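Local coordinates for possible protein of nuclear scaffold (Encephalitozoon cuniculi, PDB 3KAE), which probably serves as a Cdc27-type subunit of the anaphase-promoting complex, its N-terminal tetratricopeptide-repeat domain, present here, forming a homodimer, at residues C[36-41]-C[101-106]; C[71-76]-C[117-122]. All blocks are in the same frame, centred on the assembly; numbering follows the deposited sequence.

Interaction 1. Residues C[36-41]-C[101-106]; sequences RMLMSI and ARIQEM
L38 and I103 meet methyl against methyl, with their side chains crossing at about a right angle. CD1 of I103 approaches the forked end of L38 and lies unevenly between its branches, 3.6 Å from L38 CD2 and 4.1 Å from L38 CD1. The CA atoms of L38 and I103, 7.3 Å apart, are also the nearest such pair across the two segments. The CB of L38 does not itself aim at 101-106; it is the first torsion, with CG anti to the backbone N (chi1 176°), that carries the two methyls across. Its CD1 branch then borders M106 as well, 4.2 Å from the sulfur SD.

One turn further along helix 36-45, I41 crosses M106 at a slant and touches it at two places. The CD1 end of the isoleucine reaches the root of the methionine, 3.9 Å from the carbonyl O of M106 and a little further from its CB. The shorter branch takes the other end: I41 CG2 lies 4.0 Å from M106 CE. That second touch depends on a bend in the methionine, whose chi3 of 68° folds the terminal methyl round instead of letting the chain run straight on. Behind it, M106 N bonds to I103 O at 2.8 Å, keeping these two contact residues within a single tight turn.

The contact is wholly apolar between side chains. I6 of helix 5-14 packs on I103 and I9 on L38, while Y67 of helix 62-74 packs on I41. R16 of the second subunit packs on M106, so the M106 side of the contact borders the other half of the homodimer. A short helical turn, 101-104, is thus laid by its isoleucine against helices 36-45 and 5-14, part of the hydrophobic packing between helices in a tetratricopeptide-repeat domain.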
# COMPACT_ATOMS: atom_id res chain seq x y z
N ARG C 36 11.15 13.03 -6.69
CA ARG C 36 10.02 12.71 -7.58
C ARG C 36 9.68 11.22 -7.45
O ARG C 36 8.57 10.78 -7.77
CB ARG C 36 10.34 13.05 -9.03
CG ARG C 36 9.10 13.00 -9.92
CD ARG C 36 9.44 13.18 -11.40
NE ARG C 36 9.93 14.52 -11.71
CZ ARG C 36 9.16 15.61 -11.76
NH1 ARG C 36 7.86 15.51 -11.50
NH2 ARG C 36 9.69 16.79 -12.05
N MET C 37 10.66 10.45 -7.00
CA MET C 37 10.47 9.04 -6.74
C MET C 37 9.38 8.92 -5.69
O MET C 37 8.43 8.15 -5.87
CB MET C 37 11.78 8.44 -6.24
CG MET C 37 11.87 6.91 -6.25
SD MET C 37 11.45 6.11 -7.82
CE MET C 37 9.86 5.38 -7.39
N LEU C 38 9.50 9.71 -4.62
CA LEU C 38 8.58 9.67 -3.48
C LEU C 38 7.13 9.89 -3.90
O LEU C 38 6.20 9.21 -3.43
CB LEU C 38 8.98 10.73 -2.44
CG LEU C 38 8.10 10.91 -1.21
CD1 LEU C 38 7.82 9.58 -0.51
CD2 LEU C 38 8.74 11.87 -0.23
N MET C 39 6.95 10.87 -4.77
CA MET C 39 5.66 11.17 -5.36
C MET C 39 5.13 9.93 -6.07
O MET C 39 3.97 9.55 -5.91
CB MET C 39 5.85 12.32 -6.35
CG MET C 39 4.63 12.65 -7.18
SD MET C 39 3.30 13.36 -6.22
CE MET C 39 2.49 14.30 -7.51
N SER C 40 5.99 9.31 -6.88
CA SER C 40 5.63 8.12 -7.62
C SER C 40 5.17 6.98 -6.70
O SER C 40 4.17 6.31 -6.95
CB SER C 40 6.83 7.66 -8.44
OG SER C 40 7.06 8.51 -9.54
N ILE C 41 5.92 6.76 -5.63
CA ILE C 41 5.61 5.73 -4.64
C ILE C 41 4.26 5.96 -3.99
O ILE C 41 3.39 5.08 -4.05
CB ILE C 41 6.71 5.65 -3.58
CG1 ILE C 41 8.02 5.23 -4.24
CG2 ILE C 41 6.33 4.67 -2.49
CD1 ILE C 41 9.14 5.00 -3.28
N ALA C 101 17.14 10.15 4.96
CA ALA C 101 17.24 8.76 5.37
C ALA C 101 15.88 8.04 5.41
O ALA C 101 15.80 6.85 5.14
CB ALA C 101 17.95 8.64 6.71
N ARG C 102 14.83 8.78 5.76
CA ARG C 102 13.50 8.18 5.86
C ARG C 102 12.97 7.81 4.48
O ARG C 102 12.17 6.88 4.33
CB ARG C 102 12.54 9.13 6.57
CG ARG C 102 12.83 9.25 8.06
CD ARG C 102 12.16 10.47 8.66
NE ARG C 102 12.73 11.71 8.13
CZ ARG C 102 12.36 12.93 8.51
NH1 ARG C 102 11.40 13.07 9.42
NH2 ARG C 102 12.93 14.00 7.98
N ILE C 103 13.43 8.54 3.48
CA ILE C 103 13.04 8.29 2.10
C ILE C 103 13.88 7.15 1.52
O ILE C 103 13.37 6.30 0.79
CB ILE C 103 13.20 9.58 1.26
CG1 ILE C 103 12.30 10.67 1.82
CG2 ILE C 103 12.88 9.33 -0.20
CD1 ILE C 103 10.90 10.16 2.15
N GLN C 104 15.17 7.15 1.86
CA GLN C 104 16.12 6.20 1.31
C GLN C 104 15.63 4.78 1.57
O GLN C 104 15.72 3.90 0.71
CB GLN C 104 17.51 6.42 1.92
CG GLN C 104 18.67 6.02 1.02
CD GLN C 104 19.28 7.19 0.23
OE1 GLN C 104 19.39 8.31 0.74
NE2 GLN C 104 19.69 6.93 -1.00
N GLU C 105 15.08 4.57 2.76
CA GLU C 105 14.58 3.26 3.17
C GLU C 105 13.54 2.71 2.21
O GLU C 105 13.33 1.50 2.16
CB GLU C 105 13.99 3.34 4.58
CG GLU C 105 15.01 3.40 5.70
CD GLU C 105 14.36 3.45 7.07
OE1 GLU C 105 13.18 3.88 7.15
OE2 GLU C 105 15.02 3.08 8.06
N MET C 106 12.87 3.59 1.47
CA MET C 106 11.81 3.15 0.57
C MET C 106 12.39 2.78 -0.78
O MET C 106 11.65 2.48 -1.72
CB MET C 106 10.76 4.24 0.38
CG MET C 106 10.39 4.99 1.64
SD MET C 106 8.90 5.96 1.40
CE MET C 106 7.70 4.64 1.23

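Interaction 2. Residues C[71-76]-C[117-122]; sequences CYKKKK and ESLLGD
The carboxylate of D122 is the flat group here, and the amine of K73 stands off to one side of its plane, well above it and beyond bonding range. The touch itself falls behind the charges: K73 CE lies 4.2 Å from D122 CB, whereas K73 NZ and D122 OD2 remain 5.2 Å apart, too far for a salt bridge. The other oxygen, OD1, is hydrogen-bonded to the hydroxyls of Y137 and S148.

The closer contact is aliphatic. K73 runs out extended as far as CE, CG anti to the backbone N (chi1 -177°), and slants past L119, whose CD2 methyl rests 3.6 Å from K73 CD. Only at the last bond does the lysine turn, and that bend (chi4 -65°) swings NZ back from D122. L119 also packs on L85 of helix 78-89.

Just beyond K73 the helix closes in a Schellman motif, with K76 as its positive-phi residue and K76 N bonded to K73 O. Light contact near the end of one helix and along the flank of a later one fits the stacked helices of a tetratricopeptide-repeat superhelix.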
# COMPACT_ATOMS: atom_id res chain seq x y z
N CYS C 71 3.68 -0.79 -11.85
CA CYS C 71 2.55 -0.05 -12.39
C CYS C 71 2.09 -0.68 -13.68
O CYS C 71 0.90 -0.85 -13.91
CB CYS C 71 2.90 1.44 -12.65
SG CYS C 71 3.26 2.43 -11.18
N TYR C 72 3.06 -1.03 -14.53
CA TYR C 72 2.77 -1.75 -15.77
C TYR C 72 2.06 -3.08 -15.53
O TYR C 72 1.16 -3.44 -16.28
CB TYR C 72 4.04 -1.96 -16.59
CG TYR C 72 4.46 -0.72 -17.37
CD1 TYR C 72 3.53 0.03 -18.08
CD2 TYR C 72 5.79 -0.31 -17.39
CE1 TYR C 72 3.91 1.17 -18.80
CE2 TYR C 72 6.18 0.82 -18.09
CZ TYR C 72 5.23 1.55 -18.79
OH TYR C 72 5.62 2.66 -19.49
N LYS C 73 2.47 -3.79 -14.49
CA LYS C 73 1.87 -5.07 -14.17
C LYS C 73 0.42 -4.89 -13.73
O LYS C 73 -0.46 -5.64 -14.13
CB LYS C 73 2.69 -5.80 -13.10
CG LYS C 73 2.18 -7.21 -12.75
CD LYS C 73 3.06 -7.86 -11.69
CE LYS C 73 2.54 -9.24 -11.30
NZ LYS C 73 1.22 -9.14 -10.65
N LYS C 74 0.16 -3.88 -12.90
CA LYS C 74 -1.21 -3.56 -12.51
C LYS C 74 -2.08 -3.27 -13.73
O LYS C 74 -3.27 -3.58 -13.75
CB LYS C 74 -1.23 -2.34 -11.59
CG LYS C 74 -0.69 -2.58 -10.21
CD LYS C 74 -1.53 -3.59 -9.47
CE LYS C 74 -0.96 -3.81 -8.09
NZ LYS C 74 -1.82 -4.72 -7.28
N LYS C 75 -1.47 -2.66 -14.73
CA LYS C 75 -2.18 -2.30 -15.96
C LYS C 75 -2.09 -3.42 -16.98
O LYS C 75 -2.52 -3.27 -18.13
CB LYS C 75 -1.59 -1.00 -16.53
CG LYS C 75 -1.79 0.22 -15.63
CD LYS C 75 -0.76 1.31 -15.91
CE LYS C 75 -0.98 1.96 -17.28
NZ LYS C 75 -2.20 2.81 -17.33
N LYS C 76 -1.54 -4.55 -16.57
CA LYS C 76 -1.40 -5.73 -17.44
C LYS C 76 -0.60 -5.47 -18.74
O LYS C 76 -0.71 -6.22 -19.70
CB LYS C 76 -2.76 -6.35 -17.76
CG LYS C 76 -3.53 -6.83 -16.54
CD LYS C 76 -4.87 -7.42 -16.93
CE LYS C 76 -5.69 -7.79 -15.71
NZ LYS C 76 -6.18 -6.57 -15.01
N GLU C 117 13.88 -11.23 -10.24
CA GLU C 117 13.70 -12.54 -10.89
C GLU C 117 12.31 -13.10 -10.60
O GLU C 117 11.70 -13.73 -11.46
CB GLU C 117 14.77 -13.52 -10.43
CG GLU C 117 16.19 -13.12 -10.83
CD GLU C 117 16.41 -13.22 -12.32
OE1 GLU C 117 15.53 -13.75 -13.02
OE2 GLU C 117 17.48 -12.77 -12.79
N SER C 118 11.83 -12.87 -9.39
CA SER C 118 10.50 -13.31 -8.99
C SER C 118 9.42 -12.62 -9.83
O SER C 118 8.54 -13.27 -10.39
CB SER C 118 10.26 -13.04 -7.50
OG SER C 118 8.91 -13.28 -7.16
N LEU C 119 9.52 -11.29 -9.90
CA LEU C 119 8.58 -10.48 -10.66
C LEU C 119 8.69 -10.83 -12.14
O LEU C 119 7.70 -10.94 -12.84
CB LEU C 119 8.88 -9.00 -10.42
CG LEU C 119 7.81 -7.91 -10.52
CD1 LEU C 119 7.91 -7.15 -11.81
CD2 LEU C 119 6.38 -8.44 -10.29
N LEU C 120 9.92 -11.01 -12.59
CA LEU C 120 10.20 -11.46 -13.94
C LEU C 120 9.54 -12.84 -14.20
O LEU C 120 9.06 -13.11 -15.30
CB LEU C 120 11.70 -11.55 -14.09
CG LEU C 120 12.41 -10.88 -15.26
CD1 LEU C 120 11.60 -9.92 -16.10
CD2 LEU C 120 13.82 -10.42 -14.93
N GLY C 121 9.49 -13.68 -13.18
CA GLY C 121 8.88 -14.99 -13.32
C GLY C 121 7.39 -14.83 -13.54
O GLY C 121 6.82 -15.45 -14.44
N ASP C 122 6.77 -14.00 -12.71
CA ASP C 122 5.34 -13.70 -12.82
C ASP C 122 4.98 -13.13 -14.17
O ASP C 122 4.00 -13.55 -14.80
CB ASP C 122 4.91 -12.73 -11.72
CG ASP C 122 5.00 -13.33 -10.33
OD1 ASP C 122 5.14 -14.58 -10.24
OD2 ASP C 122 4.92 -12.57 -9.33

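Helix 36-45 of interaction 1 and helix 62-74 of interaction 2 are joined through Y67, which packs on I41, but the two contacts themselves do not touch; their centres are 21 Å apart. Interaction 1 is the buried one, covering about twice the surface (206 against 101 Å²) with branched aliphatic groups and a methionine. Interaction 2 is a surface contact, where a lysine supplies its methylene chain to a leucine and leaves its charge at the margin. Along the chain their segments alternate. Only interaction 1 reaches the second subunit; no other chain of the assembly touches the segments of interaction 2, which lies nearer the chain's centre.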